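Local coordinates for hydroquinone dioxygenase large subunit (Pseudomonas sp., PDB 4ZXA), which forms the large subunit of a two-subunit, iron(II)-dependent dioxygenase of the cupin type that probably opens the aromatic ring of hydroquinone, at residues 135-138 against 139-143; 60-63 against 64-67. All coordinates share one frame; numbering follows the deposited sequence.

Contact 1 (135-138 against 139-143); sequences DWTN and ATFDP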
ATOM      1  N   ASP E 135      14.613 -13.957  -9.931  1.00 31.70           N
ATOM      2  CA  ASP E 135      15.637 -12.931  -9.860  1.00 24.07           C
ATOM      3  C   ASP E 135      15.396 -11.874  -8.762  1.00 28.93           C
ATOM      4  O   ASP E 135      16.336 -11.458  -8.090  1.00 26.66           O
ATOM      5  CB  ASP E 135      15.835 -12.279 -11.228  1.00 27.70           C
ATOM      6  CG  ASP E 135      17.048 -11.352 -11.258  1.00 33.01           C
ATOM      7  OD1 ASP E 135      18.188 -11.865 -11.226  1.00 30.99           O
ATOM      8  OD2 ASP E 135      16.861 -10.114 -11.306  1.00 27.90           O
ATOM      9  N   TRP E 136      14.148 -11.452  -8.565  1.00 27.25           N
ATOM     10  CA  TRP E 136      13.868 -10.342  -7.651  1.00 27.93           C
ATOM     11  C   TRP E 136      13.588 -10.767  -6.203  1.00 31.87           C
ATOM     12  O   TRP E 136      13.485  -9.919  -5.299  1.00 27.17           O
ATOM     13  CB  TRP E 136      12.711  -9.486  -8.175  1.00 30.43           C
ATOM     14  CG  TRP E 136      12.988  -8.857  -9.505  1.00 31.97           C
ATOM     15  CD1 TRP E 136      14.128  -8.969 -10.243  1.00 24.05           C
ATOM     16  CD2 TRP E 136      12.108  -8.010 -10.252  1.00 29.43           C
ATOM     17  NE1 TRP E 136      14.013  -8.249 -11.400  1.00 25.89           N
ATOM     18  CE2 TRP E 136      12.780  -7.651 -11.433  1.00 27.55           C
ATOM     19  CE3 TRP E 136      10.817  -7.521 -10.031  1.00 23.97           C
ATOM     20  CZ2 TRP E 136      12.206  -6.827 -12.397  1.00 24.80           C
ATOM     21  CZ3 TRP E 136      10.248  -6.702 -10.990  1.00 25.81           C
ATOM     22  CH2 TRP E 136      10.940  -6.363 -12.155  1.00 23.98           C
ATOM     23  N   THR E 137      13.472 -12.071  -5.981  1.00 21.51           N
ATOM     24  CA  THR E 137      13.249 -12.560  -4.635  1.00 26.39           C
ATOM     25  C   THR E 137      14.546 -12.993  -3.959  1.00 27.82           C
ATOM     26  O   THR E 137      15.127 -14.015  -4.299  1.00 31.78           O
ATOM     27  CB  THR E 137      12.252 -13.720  -4.606  1.00 25.49           C
ATOM     28  OG1 THR E 137      11.061 -13.343  -5.312  1.00 22.20           O
ATOM     29  CG2 THR E 137      11.909 -14.072  -3.165  1.00 28.03           C
ATOM     30  N   ASN E 138      14.970 -12.204  -2.984  1.00 23.81           N
ATOM     31  CA  ASN E 138      16.178 -12.463  -2.234  1.00 27.04           C
ATOM     32  C   ASN E 138      15.936 -13.540  -1.212  1.00 28.65           C
ATOM     33  O   ASN E 138      14.792 -13.873  -0.928  1.00 31.14           O
ATOM     34  CB  ASN E 138      16.621 -11.182  -1.537  1.00 28.62           C
ATOM     35  CG  ASN E 138      16.862 -10.061  -2.512  1.00 28.67           C
ATOM     36  OD1 ASN E 138      17.425 -10.278  -3.589  1.00 30.39           O
ATOM     37  ND2 ASN E 138      16.413  -8.858  -2.161  1.00 29.60           N
ATOM     38  N   ALA E 139      17.020 -14.065  -0.648  1.00 32.09           N
ATOM     39  CA  ALA E 139      16.965 -15.227   0.243  1.00 31.81           C
ATOM     40  C   ALA E 139      16.257 -14.892   1.542  1.00 35.29           C
ATOM     41  O   ALA E 139      15.975 -15.768   2.353  1.00 40.97           O
ATOM     42  CB  ALA E 139      18.366 -15.730   0.536  1.00 30.14           C
ATOM     43  N   THR E 140      15.944 -13.618   1.706  1.00 28.22           N
ATOM     44  CA  THR E 140      15.495 -13.089   2.964  1.00 27.05           C
ATOM     45  C   THR E 140      13.972 -12.832   2.925  1.00 30.53           C
ATOM     46  O   THR E 140      13.371 -12.427   3.915  1.00 28.27           O
ATOM     47  CB  THR E 140      16.299 -11.801   3.242  1.00 29.60           C
ATOM     48  OG1 THR E 140      16.482 -11.604   4.650  1.00 37.54           O
ATOM     49  CG2 THR E 140      15.632 -10.606   2.612  1.00 24.56           C
ATOM     50  N   PHE E 141      13.354 -13.109   1.783  1.00 26.98           N
ATOM     51  CA  PHE E 141      11.955 -12.757   1.547  1.00 25.66           C
ATOM     52  C   PHE E 141      11.152 -13.892   0.897  1.00 27.09           C
ATOM     53  O   PHE E 141      11.504 -14.393  -0.168  1.00 25.83           O
ATOM     54  CB  PHE E 141      11.880 -11.493   0.673  1.00 26.42           C
ATOM     55  CG  PHE E 141      10.480 -11.008   0.395  1.00 25.04           C
ATOM     56  CD1 PHE E 141       9.754 -10.341   1.377  1.00 24.02           C
ATOM     57  CD2 PHE E 141       9.900 -11.182  -0.858  1.00 25.11           C
ATOM     58  CE1 PHE E 141       8.462  -9.877   1.132  1.00 22.88           C
ATOM     59  CE2 PHE E 141       8.614 -10.722  -1.111  1.00 27.89           C
ATOM     60  CZ  PHE E 141       7.890 -10.067  -0.106  1.00 27.41           C
ATOM     61  N   ASP E 142      10.055 -14.270   1.542  1.00 31.27           N
ATOM     62  CA  ASP E 142       9.162 -15.305   1.041  1.00 22.50           C
ATOM     63  C   ASP E 142       7.827 -14.672   0.658  1.00 25.29           C
ATOM     64  O   ASP E 142       7.012 -14.366   1.523  1.00 23.61           O
ATOM     65  CB  ASP E 142       8.975 -16.378   2.114  1.00 24.87           C
ATOM     66  CG  ASP E 142       7.815 -17.327   1.819  1.00 27.64           C
ATOM     67  OD1 ASP E 142       7.331 -17.404   0.670  1.00 22.65           O
ATOM     68  OD2 ASP E 142       7.393 -18.018   2.759  1.00 28.32           O
ATOM     69  N   PRO E 143       7.598 -14.488  -0.649  1.00 23.78           N
ATOM     70  CA  PRO E 143       6.416 -13.840  -1.244  1.00 25.83           C
ATOM     71  C   PRO E 143       5.089 -14.544  -0.916  1.00 23.74           C
ATOM     72  O   PRO E 143       4.024 -13.971  -1.160  1.00 21.87           O
ATOM     73  CB  PRO E 143       6.674 -13.943  -2.758  1.00 22.93           C
ATOM     74  CG  PRO E 143       8.079 -14.338  -2.903  1.00 25.23           C
ATOM     75  CD  PRO E 143       8.463 -15.086  -1.671  1.00 22.85           C
TER
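Asn138 and Phe141 are the end residues of a type I beta turn that redirects the chain after helix 122-136, whose helical backbone angles are first left at Thr137. Ala139 and Thr140 occupy the two central positions, at its exposed bend; the backbone of Ala139 also pairs with that of Asn158. The bend is closed at Phe141, whose N donates to Asn138 O over 3.2 Å. The N-H points at the acceptor fairly well (158°), but the donor stands 53° above the carbonyl plane. The side chain of Asn138 leads away from the turn, its amide held by Asn158 N at OD1 and by the hydroxyl of Tyr29 at ND2.

Phe141 has CG anti to its backbone N (chi1 -178°), and the ring extends over helix 63-75, where it touches Asp64 and Leu67. The methyl of Thr137 comes to the edge of this ring, near its plane, with CG2 4.2 Å from CD2 of Phe141. The same methyl presses on the Phe141 carbonyl, a packing contact with Thr137 CG2 3.0 Å from Phe141 O. Asp142 turns outward, and its OD1 forms a salt bridge with Arg167. Pro143 brings the chain back over Thr137, whose OG1 is engaged by the Leu133 carbonyl one helical turn earlier. The methyl branch makes the closer approach, tip to tip: Thr137 CG2 lies 3.8 Å from Pro143 CG and 3.9 Å from Pro143 CD.

Contact 2 (60-63 against 64-67); sequences LIPA and DIFL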
ATOM      1  N   LEU E  60       5.467   2.792 -10.539  1.00 25.06           N
ATOM      2  CA  LEU E  60       6.204   2.129  -9.480  1.00 24.88           C
ATOM      3  C   LEU E  60       5.268   1.346  -8.569  1.00 26.93           C
ATOM      4  O   LEU E  60       4.168   1.798  -8.245  1.00 28.73           O
ATOM      5  CB  LEU E  60       6.992   3.143  -8.646  1.00 27.05           C
ATOM      6  CG  LEU E  60       8.415   3.570  -9.020  1.00 28.88           C
ATOM      7  CD1 LEU E  60       8.883   2.993 -10.354  1.00 25.84           C
ATOM      8  CD2 LEU E  60       8.516   5.088  -9.001  1.00 19.31           C
ATOM      9  N   ILE E  61       5.719   0.166  -8.165  1.00 21.98           N
ATOM     10  CA  ILE E  61       5.053  -0.609  -7.140  1.00 22.36           C
ATOM     11  C   ILE E  61       6.110  -1.106  -6.154  1.00 22.82           C
ATOM     12  O   ILE E  61       7.112  -1.688  -6.564  1.00 22.78           O
ATOM     13  CB  ILE E  61       4.298  -1.802  -7.749  1.00 21.65           C
ATOM     14  CG1 ILE E  61       3.318  -1.316  -8.818  1.00 24.44           C
ATOM     15  CG2 ILE E  61       3.589  -2.591  -6.676  1.00 16.84           C
ATOM     16  CD1 ILE E  61       2.689  -2.441  -9.617  1.00 22.93           C
ATOM     17  N   PRO E  62       5.897  -0.864  -4.853  1.00 23.59           N
ATOM     18  CA  PRO E  62       6.803  -1.357  -3.799  1.00 24.43           C
ATOM     19  C   PRO E  62       7.097  -2.846  -4.009  1.00 27.36           C
ATOM     20  O   PRO E  62       6.168  -3.613  -4.263  1.00 22.14           O
ATOM     21  CB  PRO E  62       5.987  -1.174  -2.518  1.00 20.69           C
ATOM     22  CG  PRO E  62       5.035  -0.043  -2.848  1.00 22.74           C
ATOM     23  CD  PRO E  62       4.692  -0.217  -4.306  1.00 22.97           C
ATOM     24  N   ALA E  63       8.365  -3.234  -3.887  1.00 26.32           N
ATOM     25  CA  ALA E  63       8.837  -4.547  -4.313  1.00 20.27           C
ATOM     26  C   ALA E  63       8.168  -5.699  -3.587  1.00 23.01           C
ATOM     27  O   ALA E  63       7.935  -6.757  -4.180  1.00 23.83           O
ATOM     28  CB  ALA E  63      10.357  -4.641  -4.165  1.00 20.40           C
ATOM     29  N   ASP E  64       7.879  -5.520  -2.302  1.00 19.62           N
ATOM     30  CA  ASP E  64       7.193  -6.588  -1.587  1.00 25.02           C
ATOM     31  C   ASP E  64       5.762  -6.765  -2.110  1.00 23.47           C
ATOM     32  O   ASP E  64       5.350  -7.878  -2.401  1.00 28.68           O
ATOM     33  CB  ASP E  64       7.238  -6.414  -0.064  1.00 22.75           C
ATOM     34  CG  ASP E  64       6.653  -5.091   0.404  1.00 31.66           C
ATOM     35  OD1 ASP E  64       6.437  -4.188  -0.437  1.00 23.57           O
ATOM     36  OD2 ASP E  64       6.422  -4.956   1.635  1.00 38.80           O
ATOM     37  N   ILE E  65       5.025  -5.669  -2.261  1.00 21.30           N
ATOM     38  CA  ILE E  65       3.677  -5.725  -2.825  1.00 22.52           C
ATOM     39  C   ILE E  65       3.692  -6.400  -4.198  1.00 25.37           C
ATOM     40  O   ILE E  65       2.898  -7.321  -4.460  1.00 20.12           O
ATOM     41  CB  ILE E  65       3.030  -4.315  -2.867  1.00 23.41           C
ATOM     42  CG1 ILE E  65       2.847  -3.805  -1.432  1.00 22.64           C
ATOM     43  CG2 ILE E  65       1.711  -4.321  -3.598  1.00 13.43           C
ATOM     44  CD1 ILE E  65       2.231  -2.439  -1.347  1.00 20.02           C
ATOM     45  N   PHE E  66       4.627  -5.971  -5.045  1.00 21.72           N
ATOM     46  CA  PHE E  66       4.766  -6.526  -6.387  1.00 19.04           C
ATOM     47  C   PHE E  66       5.027  -8.021  -6.380  1.00 23.73           C
ATOM     48  O   PHE E  66       4.376  -8.765  -7.113  1.00 21.05           O
ATOM     49  CB  PHE E  66       5.891  -5.845  -7.158  1.00 23.53           C
ATOM     50  CG  PHE E  66       5.961  -6.251  -8.596  1.00 17.70           C
ATOM     51  CD1 PHE E  66       6.765  -7.306  -8.996  1.00 19.69           C
ATOM     52  CD2 PHE E  66       5.216  -5.578  -9.552  1.00 17.53           C
ATOM     53  CE1 PHE E  66       6.831  -7.690 -10.340  1.00 21.19           C
ATOM     54  CE2 PHE E  66       5.276  -5.950 -10.904  1.00 19.71           C
ATOM     55  CZ  PHE E  66       6.087  -7.002 -11.294  1.00 20.00           C
ATOM     56  N   LEU E  67       5.990  -8.456  -5.572  1.00 22.69           N
ATOM     57  CA  LEU E  67       6.345  -9.874  -5.516  1.00 22.78           C
ATOM     58  C   LEU E  67       5.222 -10.757  -4.980  1.00 22.39           C
ATOM     59  O   LEU E  67       4.980 -11.831  -5.529  1.00 21.63           O
ATOM     60  CB  LEU E  67       7.627 -10.106  -4.715  1.00 23.37           C
ATOM     61  CG  LEU E  67       8.854  -9.519  -5.410  1.00 28.62           C
ATOM     62  CD1 LEU E  67      10.011  -9.447  -4.443  1.00 22.26           C
ATOM     63  CD2 LEU E  67       9.203 -10.341  -6.661  1.00 23.81           C
TER
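At the junction of strand 55-62 with helix 63-75, Pro62 sits at the N-cap position and its carbonyl takes the amide of Phe66. The chain passes from strand to helix without an intervening loop, and the first turn of the helix is built on two backbone bonds. Phe66 N reaches Pro62 O at 2.9 Å, approaching almost straight along the C=O axis with an N-H...O angle of 169°. One residue on, Leu67 N gives a bond of the same length, 2.9 Å, to Ala63 O, here tilted 31° out of the carbonyl plane.

The amide of Ile65, whose angle to Pro62 O is poor, is taken up by the neighbouring carboxylate instead. With chi1 at 57°, Asp64 folds its OD1 back over the start of the helix, 2.7 Å from Ile65 N, which meets the carboxylate from above its plane. A negative charge here would be expected to interact favourably with the helix dipole. The same OD1 packs against Pro62 CB.

Apolar branches meet across the bend. The buried Ile61 crosses both Ile65 and Phe66 at about a right angle. Ile61 CG2 meets Ile65 CG2 at 4.0 Å. At the ring edge of Phe66, also buried, Ile61 CD1 lies 4.0 Å from Phe66 CD2. The more exposed Pro62 and Ile65 run side by side, with Pro62 CG and Ile65 CD1 4.0 Å apart.

Ile61 pairs through its backbone with Ala46 of strand 45-52; the side chain of Phe66 touches Ala46 and Ile48 of that strand, and its ring meets Phe85 edge-to-face. Leu67 packs against Leu133 and Trp136 of helix 122-136, whereas Pro62 touches Ile251 of a second copy of this protein.

From the N terminus the chain reaches contact 2 first, where the last strand of the N-terminal antiparallel sheet turns into helix 63-75. It then runs through the strands between 82 and 121 and along helix 122-136 before contact 1 turns it away from that helix. The two bends are in series, neither enclosing nor crossing the other, and each closes only its own short turn. Their centres nevertheless lie only about 12 Å apart, and their side chains meet: Trp136 CZ3 lies 3.6 Å from Phe66 CE1, and Phe141 CZ 3.7 Å from Asp64 CB. Thus the start of one helix is packed against the end of the other.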